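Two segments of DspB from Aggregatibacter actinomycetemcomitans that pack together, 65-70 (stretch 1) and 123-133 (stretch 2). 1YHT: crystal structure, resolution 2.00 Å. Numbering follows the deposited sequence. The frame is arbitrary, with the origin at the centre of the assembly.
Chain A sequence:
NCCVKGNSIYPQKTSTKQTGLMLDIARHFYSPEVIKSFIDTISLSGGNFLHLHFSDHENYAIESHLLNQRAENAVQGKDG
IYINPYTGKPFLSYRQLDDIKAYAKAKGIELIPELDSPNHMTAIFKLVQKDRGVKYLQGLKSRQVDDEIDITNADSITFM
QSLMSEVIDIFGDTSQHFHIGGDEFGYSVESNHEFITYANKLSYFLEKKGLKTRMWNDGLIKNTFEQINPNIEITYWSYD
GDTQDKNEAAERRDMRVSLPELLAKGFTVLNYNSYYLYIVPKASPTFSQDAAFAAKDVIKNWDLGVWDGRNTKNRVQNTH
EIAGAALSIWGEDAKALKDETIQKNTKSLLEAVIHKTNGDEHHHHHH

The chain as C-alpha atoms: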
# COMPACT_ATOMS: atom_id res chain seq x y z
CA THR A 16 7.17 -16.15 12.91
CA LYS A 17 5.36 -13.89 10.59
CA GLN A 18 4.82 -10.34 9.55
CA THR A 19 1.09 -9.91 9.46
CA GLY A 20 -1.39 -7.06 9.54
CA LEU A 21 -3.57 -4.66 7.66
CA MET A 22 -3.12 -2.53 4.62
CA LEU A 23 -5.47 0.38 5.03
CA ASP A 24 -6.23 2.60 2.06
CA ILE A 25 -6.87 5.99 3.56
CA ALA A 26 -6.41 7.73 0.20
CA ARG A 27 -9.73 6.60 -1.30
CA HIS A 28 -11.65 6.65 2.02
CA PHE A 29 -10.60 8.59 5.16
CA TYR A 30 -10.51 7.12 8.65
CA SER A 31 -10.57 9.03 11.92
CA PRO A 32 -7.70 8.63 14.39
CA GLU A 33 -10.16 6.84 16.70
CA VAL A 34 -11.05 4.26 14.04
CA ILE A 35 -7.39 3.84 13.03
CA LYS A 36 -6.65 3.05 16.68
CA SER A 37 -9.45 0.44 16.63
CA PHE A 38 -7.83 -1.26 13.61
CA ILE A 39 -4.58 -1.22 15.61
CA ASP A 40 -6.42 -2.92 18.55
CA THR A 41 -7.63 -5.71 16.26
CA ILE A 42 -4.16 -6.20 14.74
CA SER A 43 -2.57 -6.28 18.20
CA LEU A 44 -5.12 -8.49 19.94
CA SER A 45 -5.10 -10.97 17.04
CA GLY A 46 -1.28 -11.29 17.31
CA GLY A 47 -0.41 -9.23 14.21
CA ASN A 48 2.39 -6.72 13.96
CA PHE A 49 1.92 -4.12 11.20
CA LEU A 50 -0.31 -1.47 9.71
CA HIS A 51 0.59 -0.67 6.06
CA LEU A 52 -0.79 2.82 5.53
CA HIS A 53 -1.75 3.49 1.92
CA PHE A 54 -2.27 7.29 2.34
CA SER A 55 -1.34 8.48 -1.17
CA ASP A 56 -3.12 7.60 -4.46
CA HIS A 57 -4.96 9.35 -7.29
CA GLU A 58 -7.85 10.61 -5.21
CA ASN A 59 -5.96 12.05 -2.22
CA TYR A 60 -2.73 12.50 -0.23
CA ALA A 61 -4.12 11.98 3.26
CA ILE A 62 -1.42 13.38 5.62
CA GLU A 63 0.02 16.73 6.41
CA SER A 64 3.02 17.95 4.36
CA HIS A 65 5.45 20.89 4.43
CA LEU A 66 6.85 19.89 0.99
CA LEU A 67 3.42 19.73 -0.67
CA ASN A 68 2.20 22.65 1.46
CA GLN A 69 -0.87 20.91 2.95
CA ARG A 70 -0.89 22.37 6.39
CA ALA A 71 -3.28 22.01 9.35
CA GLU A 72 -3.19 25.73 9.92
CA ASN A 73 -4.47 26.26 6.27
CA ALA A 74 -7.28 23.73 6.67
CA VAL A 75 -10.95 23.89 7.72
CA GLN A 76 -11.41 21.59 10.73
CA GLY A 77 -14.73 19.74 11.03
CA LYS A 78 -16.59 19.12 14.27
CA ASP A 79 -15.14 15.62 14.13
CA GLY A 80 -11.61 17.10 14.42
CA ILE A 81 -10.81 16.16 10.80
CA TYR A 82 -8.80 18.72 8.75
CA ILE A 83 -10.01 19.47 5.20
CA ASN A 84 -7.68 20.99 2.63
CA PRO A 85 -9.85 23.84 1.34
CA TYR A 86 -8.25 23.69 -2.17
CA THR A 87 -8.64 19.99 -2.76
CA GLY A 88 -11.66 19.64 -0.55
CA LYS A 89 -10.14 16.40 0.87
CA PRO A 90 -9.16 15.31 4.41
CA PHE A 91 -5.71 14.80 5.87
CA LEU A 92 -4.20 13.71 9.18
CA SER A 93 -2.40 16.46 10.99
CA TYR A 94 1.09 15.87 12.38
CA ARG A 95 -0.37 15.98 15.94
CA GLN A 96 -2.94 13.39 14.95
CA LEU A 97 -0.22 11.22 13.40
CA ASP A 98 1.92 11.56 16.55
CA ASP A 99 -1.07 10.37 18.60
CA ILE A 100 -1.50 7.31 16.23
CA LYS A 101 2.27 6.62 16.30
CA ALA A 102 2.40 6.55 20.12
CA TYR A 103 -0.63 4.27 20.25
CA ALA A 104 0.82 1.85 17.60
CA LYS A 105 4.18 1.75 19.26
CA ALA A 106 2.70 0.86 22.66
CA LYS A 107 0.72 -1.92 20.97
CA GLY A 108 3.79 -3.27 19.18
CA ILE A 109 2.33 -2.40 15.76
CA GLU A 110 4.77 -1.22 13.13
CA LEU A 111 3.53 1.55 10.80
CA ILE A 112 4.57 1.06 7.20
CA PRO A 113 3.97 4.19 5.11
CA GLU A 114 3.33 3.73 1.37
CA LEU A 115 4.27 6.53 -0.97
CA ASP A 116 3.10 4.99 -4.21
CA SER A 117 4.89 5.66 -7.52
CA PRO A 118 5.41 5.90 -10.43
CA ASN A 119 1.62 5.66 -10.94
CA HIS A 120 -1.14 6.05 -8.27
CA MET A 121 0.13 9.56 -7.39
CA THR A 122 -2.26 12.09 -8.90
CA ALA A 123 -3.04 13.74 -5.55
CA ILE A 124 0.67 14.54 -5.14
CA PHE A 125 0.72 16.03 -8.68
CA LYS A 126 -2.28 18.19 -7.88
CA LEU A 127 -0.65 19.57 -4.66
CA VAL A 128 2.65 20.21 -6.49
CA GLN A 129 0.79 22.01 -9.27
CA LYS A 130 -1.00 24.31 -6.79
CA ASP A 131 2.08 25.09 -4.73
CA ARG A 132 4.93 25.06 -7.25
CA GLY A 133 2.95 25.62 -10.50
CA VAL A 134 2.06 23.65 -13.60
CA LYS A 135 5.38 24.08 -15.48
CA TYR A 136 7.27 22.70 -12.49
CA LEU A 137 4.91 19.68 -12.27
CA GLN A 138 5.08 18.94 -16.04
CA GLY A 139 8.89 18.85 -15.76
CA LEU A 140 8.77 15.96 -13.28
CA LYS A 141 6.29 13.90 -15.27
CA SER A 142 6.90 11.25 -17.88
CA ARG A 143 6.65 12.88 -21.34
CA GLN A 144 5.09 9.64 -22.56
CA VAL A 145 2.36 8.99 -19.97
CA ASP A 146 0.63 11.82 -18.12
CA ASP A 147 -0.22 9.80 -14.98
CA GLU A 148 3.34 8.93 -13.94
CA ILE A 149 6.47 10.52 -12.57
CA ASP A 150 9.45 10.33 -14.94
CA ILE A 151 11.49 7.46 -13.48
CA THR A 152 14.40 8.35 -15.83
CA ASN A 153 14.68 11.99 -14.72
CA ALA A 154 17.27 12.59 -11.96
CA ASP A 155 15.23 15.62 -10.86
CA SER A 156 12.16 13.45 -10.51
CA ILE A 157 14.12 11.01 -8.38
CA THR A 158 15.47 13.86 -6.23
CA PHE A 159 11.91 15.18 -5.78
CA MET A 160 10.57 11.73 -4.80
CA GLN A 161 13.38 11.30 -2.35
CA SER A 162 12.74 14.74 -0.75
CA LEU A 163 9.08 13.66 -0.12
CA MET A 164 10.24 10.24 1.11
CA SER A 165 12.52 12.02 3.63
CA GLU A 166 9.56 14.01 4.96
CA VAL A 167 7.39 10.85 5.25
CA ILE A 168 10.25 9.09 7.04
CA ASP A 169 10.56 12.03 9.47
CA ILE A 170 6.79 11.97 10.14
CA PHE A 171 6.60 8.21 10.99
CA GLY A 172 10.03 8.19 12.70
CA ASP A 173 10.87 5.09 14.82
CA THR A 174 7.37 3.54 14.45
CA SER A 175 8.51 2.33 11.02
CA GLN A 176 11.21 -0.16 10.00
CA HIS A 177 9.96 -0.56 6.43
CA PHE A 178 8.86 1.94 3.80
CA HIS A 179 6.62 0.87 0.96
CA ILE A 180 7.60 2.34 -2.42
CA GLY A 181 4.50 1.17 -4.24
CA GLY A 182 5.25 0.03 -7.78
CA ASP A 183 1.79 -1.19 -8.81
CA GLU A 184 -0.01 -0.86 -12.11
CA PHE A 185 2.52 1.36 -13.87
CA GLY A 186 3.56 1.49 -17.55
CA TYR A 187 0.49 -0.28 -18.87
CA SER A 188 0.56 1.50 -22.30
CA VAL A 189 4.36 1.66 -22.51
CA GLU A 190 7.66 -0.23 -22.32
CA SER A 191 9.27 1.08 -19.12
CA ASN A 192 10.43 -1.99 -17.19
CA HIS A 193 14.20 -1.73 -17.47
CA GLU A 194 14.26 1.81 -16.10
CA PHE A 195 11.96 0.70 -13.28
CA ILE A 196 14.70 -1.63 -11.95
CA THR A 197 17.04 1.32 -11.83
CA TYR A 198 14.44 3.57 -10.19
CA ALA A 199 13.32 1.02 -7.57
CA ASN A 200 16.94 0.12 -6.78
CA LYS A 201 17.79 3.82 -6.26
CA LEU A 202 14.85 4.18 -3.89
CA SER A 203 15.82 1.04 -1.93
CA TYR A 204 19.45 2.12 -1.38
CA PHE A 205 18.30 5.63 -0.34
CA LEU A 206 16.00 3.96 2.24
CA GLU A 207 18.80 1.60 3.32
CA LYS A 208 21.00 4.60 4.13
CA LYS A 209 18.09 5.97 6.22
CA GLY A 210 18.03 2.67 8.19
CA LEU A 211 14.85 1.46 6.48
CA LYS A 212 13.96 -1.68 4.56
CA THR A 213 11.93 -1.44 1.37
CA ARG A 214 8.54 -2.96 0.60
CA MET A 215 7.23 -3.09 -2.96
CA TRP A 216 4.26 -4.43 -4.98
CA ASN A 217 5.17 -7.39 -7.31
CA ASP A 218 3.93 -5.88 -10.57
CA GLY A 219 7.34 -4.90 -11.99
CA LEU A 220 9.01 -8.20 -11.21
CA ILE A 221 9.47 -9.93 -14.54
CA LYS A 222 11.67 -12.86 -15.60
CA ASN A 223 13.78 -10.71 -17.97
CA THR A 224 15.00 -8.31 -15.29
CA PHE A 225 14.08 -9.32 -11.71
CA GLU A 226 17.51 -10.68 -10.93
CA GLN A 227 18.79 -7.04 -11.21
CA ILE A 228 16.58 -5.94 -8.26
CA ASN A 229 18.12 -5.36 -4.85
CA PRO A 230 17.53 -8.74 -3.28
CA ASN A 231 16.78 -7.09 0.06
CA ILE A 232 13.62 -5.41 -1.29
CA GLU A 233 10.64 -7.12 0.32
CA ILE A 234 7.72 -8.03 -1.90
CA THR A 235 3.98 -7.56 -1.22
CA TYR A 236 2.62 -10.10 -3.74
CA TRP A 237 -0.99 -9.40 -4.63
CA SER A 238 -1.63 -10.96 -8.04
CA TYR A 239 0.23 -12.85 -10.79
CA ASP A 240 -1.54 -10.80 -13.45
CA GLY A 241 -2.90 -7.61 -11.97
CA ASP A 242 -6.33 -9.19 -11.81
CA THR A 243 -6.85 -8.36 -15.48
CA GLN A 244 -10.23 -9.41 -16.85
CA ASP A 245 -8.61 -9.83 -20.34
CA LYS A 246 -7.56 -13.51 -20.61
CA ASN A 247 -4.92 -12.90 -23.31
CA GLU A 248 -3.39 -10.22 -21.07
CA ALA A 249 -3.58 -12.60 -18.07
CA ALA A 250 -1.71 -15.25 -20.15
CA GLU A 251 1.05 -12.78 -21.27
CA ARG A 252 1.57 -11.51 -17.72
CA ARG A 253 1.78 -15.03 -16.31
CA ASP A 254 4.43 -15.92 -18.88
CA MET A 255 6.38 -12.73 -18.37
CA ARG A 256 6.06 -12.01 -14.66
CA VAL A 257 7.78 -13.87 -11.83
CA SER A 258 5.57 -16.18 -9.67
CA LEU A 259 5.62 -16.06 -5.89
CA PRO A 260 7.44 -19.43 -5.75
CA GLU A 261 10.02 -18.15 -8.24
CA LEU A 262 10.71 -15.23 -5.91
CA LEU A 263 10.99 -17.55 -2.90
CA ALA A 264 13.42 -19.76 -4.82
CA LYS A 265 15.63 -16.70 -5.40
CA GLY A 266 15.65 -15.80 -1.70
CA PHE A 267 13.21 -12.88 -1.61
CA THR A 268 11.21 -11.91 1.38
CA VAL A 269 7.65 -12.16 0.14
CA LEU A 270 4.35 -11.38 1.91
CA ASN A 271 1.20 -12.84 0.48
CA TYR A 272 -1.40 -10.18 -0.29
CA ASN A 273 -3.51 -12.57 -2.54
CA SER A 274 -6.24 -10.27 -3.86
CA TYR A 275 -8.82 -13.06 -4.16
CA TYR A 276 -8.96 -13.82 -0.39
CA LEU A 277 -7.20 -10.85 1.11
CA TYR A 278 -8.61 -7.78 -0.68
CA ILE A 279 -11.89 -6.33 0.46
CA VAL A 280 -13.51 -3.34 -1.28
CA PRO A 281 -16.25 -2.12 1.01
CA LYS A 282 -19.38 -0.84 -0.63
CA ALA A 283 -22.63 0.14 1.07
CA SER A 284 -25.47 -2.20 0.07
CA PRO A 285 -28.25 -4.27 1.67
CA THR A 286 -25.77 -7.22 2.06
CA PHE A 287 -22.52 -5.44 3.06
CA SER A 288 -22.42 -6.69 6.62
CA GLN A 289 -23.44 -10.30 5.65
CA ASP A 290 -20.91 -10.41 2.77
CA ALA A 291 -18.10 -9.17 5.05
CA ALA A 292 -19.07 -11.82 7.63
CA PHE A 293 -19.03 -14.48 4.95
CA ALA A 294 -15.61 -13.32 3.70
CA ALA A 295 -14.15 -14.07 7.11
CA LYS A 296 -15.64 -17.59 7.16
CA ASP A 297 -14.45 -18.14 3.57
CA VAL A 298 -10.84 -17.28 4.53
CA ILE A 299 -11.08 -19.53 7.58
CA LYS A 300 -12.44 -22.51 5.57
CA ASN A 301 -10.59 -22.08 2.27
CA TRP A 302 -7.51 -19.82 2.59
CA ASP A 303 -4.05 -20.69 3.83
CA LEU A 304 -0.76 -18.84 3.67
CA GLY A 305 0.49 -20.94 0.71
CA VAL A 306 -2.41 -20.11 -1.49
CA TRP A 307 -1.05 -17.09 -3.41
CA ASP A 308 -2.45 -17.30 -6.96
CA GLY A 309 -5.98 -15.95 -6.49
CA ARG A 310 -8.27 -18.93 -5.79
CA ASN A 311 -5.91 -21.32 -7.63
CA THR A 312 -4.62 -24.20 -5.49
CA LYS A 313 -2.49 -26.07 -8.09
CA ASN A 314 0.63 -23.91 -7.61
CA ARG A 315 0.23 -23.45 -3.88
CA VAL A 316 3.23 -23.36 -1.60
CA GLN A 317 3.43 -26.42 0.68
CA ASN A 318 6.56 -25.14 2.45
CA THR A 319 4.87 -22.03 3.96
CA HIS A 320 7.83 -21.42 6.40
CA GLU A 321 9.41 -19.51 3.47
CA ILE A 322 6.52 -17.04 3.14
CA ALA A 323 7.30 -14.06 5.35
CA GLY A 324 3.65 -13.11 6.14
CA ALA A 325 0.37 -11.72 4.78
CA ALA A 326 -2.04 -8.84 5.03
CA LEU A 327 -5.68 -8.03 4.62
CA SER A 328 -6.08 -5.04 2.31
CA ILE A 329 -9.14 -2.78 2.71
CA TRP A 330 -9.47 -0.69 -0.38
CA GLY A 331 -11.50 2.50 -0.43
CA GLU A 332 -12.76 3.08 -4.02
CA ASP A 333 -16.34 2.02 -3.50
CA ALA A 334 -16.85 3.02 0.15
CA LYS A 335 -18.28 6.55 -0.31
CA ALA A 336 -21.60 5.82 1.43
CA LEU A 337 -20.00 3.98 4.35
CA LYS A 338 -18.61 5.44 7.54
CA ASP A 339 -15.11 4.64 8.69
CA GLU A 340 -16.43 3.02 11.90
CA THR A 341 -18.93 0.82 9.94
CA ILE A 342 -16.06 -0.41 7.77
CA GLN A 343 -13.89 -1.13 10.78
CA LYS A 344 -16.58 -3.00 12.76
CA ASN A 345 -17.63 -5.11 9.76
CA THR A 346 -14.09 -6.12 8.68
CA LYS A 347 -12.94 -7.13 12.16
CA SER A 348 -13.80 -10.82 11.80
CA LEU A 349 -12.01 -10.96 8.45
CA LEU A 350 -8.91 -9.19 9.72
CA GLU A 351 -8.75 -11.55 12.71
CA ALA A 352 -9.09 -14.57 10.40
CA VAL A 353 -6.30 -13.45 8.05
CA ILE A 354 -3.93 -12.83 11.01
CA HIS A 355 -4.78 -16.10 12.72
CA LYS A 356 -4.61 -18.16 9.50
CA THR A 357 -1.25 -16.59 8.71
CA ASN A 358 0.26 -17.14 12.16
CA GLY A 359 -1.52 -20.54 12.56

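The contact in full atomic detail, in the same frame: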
# COMPACT_ATOMS: atom_id res chain seq x y z
N HIS A 65 4.73 19.64 4.75
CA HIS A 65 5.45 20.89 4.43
C HIS A 65 5.81 20.97 2.93
O HIS A 65 5.57 21.96 2.28
CB HIS A 65 6.76 20.97 5.24
CG HIS A 65 6.61 21.51 6.63
ND1 HIS A 65 5.90 20.86 7.61
CD2 HIS A 65 7.16 22.61 7.21
CE1 HIS A 65 5.98 21.56 8.74
NE2 HIS A 65 6.71 22.65 8.51
N LEU A 66 6.37 19.89 2.39
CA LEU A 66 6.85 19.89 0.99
C LEU A 66 5.74 20.13 -0.03
O LEU A 66 5.94 20.84 -1.04
CB LEU A 66 7.58 18.56 0.68
CG LEU A 66 9.10 18.48 0.86
CD1 LEU A 66 9.53 18.91 2.17
CD2 LEU A 66 9.57 17.05 0.67
N LEU A 67 4.58 19.53 0.21
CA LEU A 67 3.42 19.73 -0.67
C LEU A 67 2.50 20.86 -0.21
O LEU A 67 1.49 21.12 -0.83
CB LEU A 67 2.65 18.44 -0.84
CG LEU A 67 3.50 17.23 -1.24
CD1 LEU A 67 2.69 16.00 -1.15
CD2 LEU A 67 4.10 17.37 -2.62
N ASN A 68 2.89 21.52 0.87
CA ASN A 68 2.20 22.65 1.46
C ASN A 68 0.69 22.38 1.74
O ASN A 68 -0.17 23.06 1.22
CB ASN A 68 2.41 23.96 0.65
CG ASN A 68 1.98 25.18 1.43
OD1 ASN A 68 1.83 25.12 2.65
ND2 ASN A 68 1.77 26.30 0.74
N GLN A 69 0.44 21.32 2.50
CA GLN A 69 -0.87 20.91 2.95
C GLN A 69 -0.77 20.95 4.44
O GLN A 69 -0.26 20.01 5.08
CB GLN A 69 -1.21 19.48 2.46
CG GLN A 69 -2.52 18.97 3.04
CD GLN A 69 -3.10 17.83 2.25
OE1 GLN A 69 -3.94 18.06 1.37
NE2 GLN A 69 -2.67 16.59 2.58
N ARG A 70 -1.18 22.07 5.01
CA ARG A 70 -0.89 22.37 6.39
C ARG A 70 -2.20 22.49 7.19
O ARG A 70 -3.23 23.02 6.72
CB ARG A 70 -0.04 23.64 6.49
CG ARG A 70 1.39 23.60 5.87
CD ARG A 70 2.27 22.46 6.38
NE ARG A 70 2.29 22.30 7.83
CZ ARG A 70 2.96 23.06 8.69
NH1 ARG A 70 3.68 24.09 8.26
NH2 ARG A 70 2.91 22.82 9.99
N ALA A 123 -2.81 12.76 -6.60
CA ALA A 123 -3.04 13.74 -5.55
C ALA A 123 -1.76 14.56 -5.29
O ALA A 123 -1.79 15.77 -5.12
CB ALA A 123 -3.52 13.05 -4.29
N ILE A 124 -0.63 13.87 -5.25
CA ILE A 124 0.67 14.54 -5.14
C ILE A 124 0.86 15.54 -6.29
O ILE A 124 1.24 16.67 -6.05
CB ILE A 124 1.80 13.52 -5.15
CG1 ILE A 124 1.84 12.73 -3.82
CG2 ILE A 124 3.13 14.19 -5.40
CD1 ILE A 124 2.69 11.47 -3.85
N PHE A 125 0.63 15.11 -7.52
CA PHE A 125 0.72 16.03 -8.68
C PHE A 125 -0.15 17.28 -8.48
O PHE A 125 0.27 18.42 -8.71
CB PHE A 125 0.24 15.33 -9.95
CG PHE A 125 1.12 14.17 -10.43
CD1 PHE A 125 2.43 14.05 -10.04
CD2 PHE A 125 0.62 13.26 -11.32
CE1 PHE A 125 3.24 13.01 -10.53
CE2 PHE A 125 1.41 12.19 -11.82
CZ PHE A 125 2.71 12.09 -11.42
N LYS A 126 -1.37 17.07 -8.03
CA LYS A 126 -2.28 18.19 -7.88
C LYS A 126 -1.80 19.17 -6.79
O LYS A 126 -1.91 20.37 -6.97
CB LYS A 126 -3.69 17.69 -7.58
CG LYS A 126 -4.32 16.89 -8.77
CD LYS A 126 -4.11 17.61 -10.13
CE LYS A 126 -4.99 17.09 -11.29
NZ LYS A 126 -4.74 17.95 -12.52
N LEU A 127 -1.25 18.67 -5.68
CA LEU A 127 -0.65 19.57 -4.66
C LEU A 127 0.60 20.33 -5.14
O LEU A 127 0.79 21.51 -4.79
CB LEU A 127 -0.33 18.78 -3.38
CG LEU A 127 -1.54 18.26 -2.61
CD1 LEU A 127 -1.12 17.21 -1.60
CD2 LEU A 127 -2.27 19.43 -1.96
N VAL A 128 1.46 19.61 -5.86
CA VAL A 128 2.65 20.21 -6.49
C VAL A 128 2.25 21.32 -7.49
O VAL A 128 2.78 22.44 -7.48
CB VAL A 128 3.48 19.17 -7.23
CG1 VAL A 128 4.55 19.89 -8.13
CG2 VAL A 128 4.19 18.24 -6.21
N GLN A 129 1.30 21.01 -8.36
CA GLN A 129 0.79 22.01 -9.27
C GLN A 129 0.33 23.28 -8.58
O GLN A 129 0.63 24.39 -9.01
CB GLN A 129 -0.38 21.41 -10.08
CG GLN A 129 -1.03 22.46 -11.03
CD GLN A 129 -2.05 21.84 -11.98
OE1 GLN A 129 -1.74 20.86 -12.67
NE2 GLN A 129 -3.29 22.35 -11.93
N LYS A 130 -0.45 23.14 -7.52
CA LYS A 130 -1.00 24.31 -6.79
C LYS A 130 0.16 25.11 -6.15
O LYS A 130 0.24 26.33 -6.27
CB LYS A 130 -1.98 23.82 -5.72
CG LYS A 130 -2.54 24.89 -4.76
CD LYS A 130 -3.44 25.87 -5.49
CE LYS A 130 -4.11 26.90 -4.54
NZ LYS A 130 -3.10 27.73 -3.78
N ASP A 131 1.06 24.41 -5.46
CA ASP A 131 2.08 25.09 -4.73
C ASP A 131 3.27 25.58 -5.57
O ASP A 131 3.78 26.68 -5.35
CB ASP A 131 2.59 24.23 -3.61
CG ASP A 131 3.39 25.02 -2.61
OD1 ASP A 131 2.86 26.02 -2.10
OD2 ASP A 131 4.52 24.62 -2.35
N ARG A 132 3.75 24.75 -6.47
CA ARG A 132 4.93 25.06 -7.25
C ARG A 132 4.59 25.47 -8.69
O ARG A 132 5.44 26.04 -9.36
CB ARG A 132 5.89 23.87 -7.28
CG ARG A 132 6.20 23.39 -5.86
CD ARG A 132 7.24 22.34 -5.83
NE ARG A 132 7.50 21.95 -4.44
CZ ARG A 132 8.59 21.30 -4.06
NH1 ARG A 132 9.53 21.02 -4.95
NH2 ARG A 132 8.74 20.95 -2.78
N GLY A 133 3.38 25.20 -9.14
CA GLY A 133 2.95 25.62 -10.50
C GLY A 133 2.97 24.50 -11.52
O GLY A 133 3.62 23.46 -11.33
O HOH W 1 -0.31 22.36 -2.40

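Leu67 is the centre of this contact. It is buried in the structure, and the other stretch covers 108 Å² of it, the largest share of any residue here, out of 420 Å² buried by both sides together. Its partners lie on one face of the helix that enters stretch 2 from earlier in the chain and runs to 132. Ile124, Leu127, Val128 and Asp131 follow one another at intervals of three, one and three residues, the spacing expected when a helix presents a single side to its neighbour.

The side chain of Leu67 leaves its backbone sideways to the helix, with chi1 at -51° (m) and chi2 at 171° (t). Leu67 CD2 packs 3.7 Å from Val128 CG2 and 4.3 Å from Ile124 CG2, and Leu67 CD1 lies 4.3 Å from Ile124 CG1 and 4.0 Å from Leu127 CD1. Between these two helix residues comes Leu127, whose CA-to-CB bond points toward stretch 1; the Leu67 CB to Leu127 CB distance is 3.9 Å. The backbones are closest at the same place, with 5.7 Å between Leu67 CA and Leu127 CA. Leucine suits this buried position because its apolar side chain packs against Ile124, Leu127 and Val128 and has no polar group to satisfy. Leu127 gives 79 Å² to the contact, and its CD2 also reaches to 4.0 Å from Gln69 OE1. That approach is van der Waals packing, since the Gln69 amide has its hydrogen bonds elsewhere in the structure and can lie against a leucine methyl without leaving its polar atoms unsatisfied.

Next to the apolar centre, a water joins the two backbones. It donates to Leu67 O at 2.7 Å and to Leu127 O at 2.8 Å, using both of its protons. Two carbonyl oxygens cannot bond to each other, so a double donor is the natural link between them. Leu127 O also accepts the helical hydrogen bond from Asp131 N at 3.0 Å, so the water is bound without loss of the helix's own pairing.

The polar edge is built from the last turn of the helix. Asp131 directs its CA-to-CB bond toward stretch 1, and its OD1 accepts a hydrogen bond from Asn68 ND2 at 3.1 Å with an N-H...acceptor angle of 158°. An amide donor facing a carboxylate is a well-matched pair at an exposed site. Asn68 follows Leu67 in a type I turn from His65, closed by Asn68 N to His65 O at 3.1 Å, and its phi/psi of 52/56 are left-handed values that asparagine tolerates better than most residues.

Arg132 starts sideways, but its extended chain (chi2 -174°, chi3 179°) carries the guanidinium nearer to stretch 1. There Arg132 NH2 donates a weak hydrogen bond to Leu66 O, at 3.3 Å and 153°, with the oxygen at the guanidinium edge and near its plane. The length of arginine makes this reach possible. Beyond it, Gly133 leaves the helix with phi at 102° and makes no contact with stretch 1.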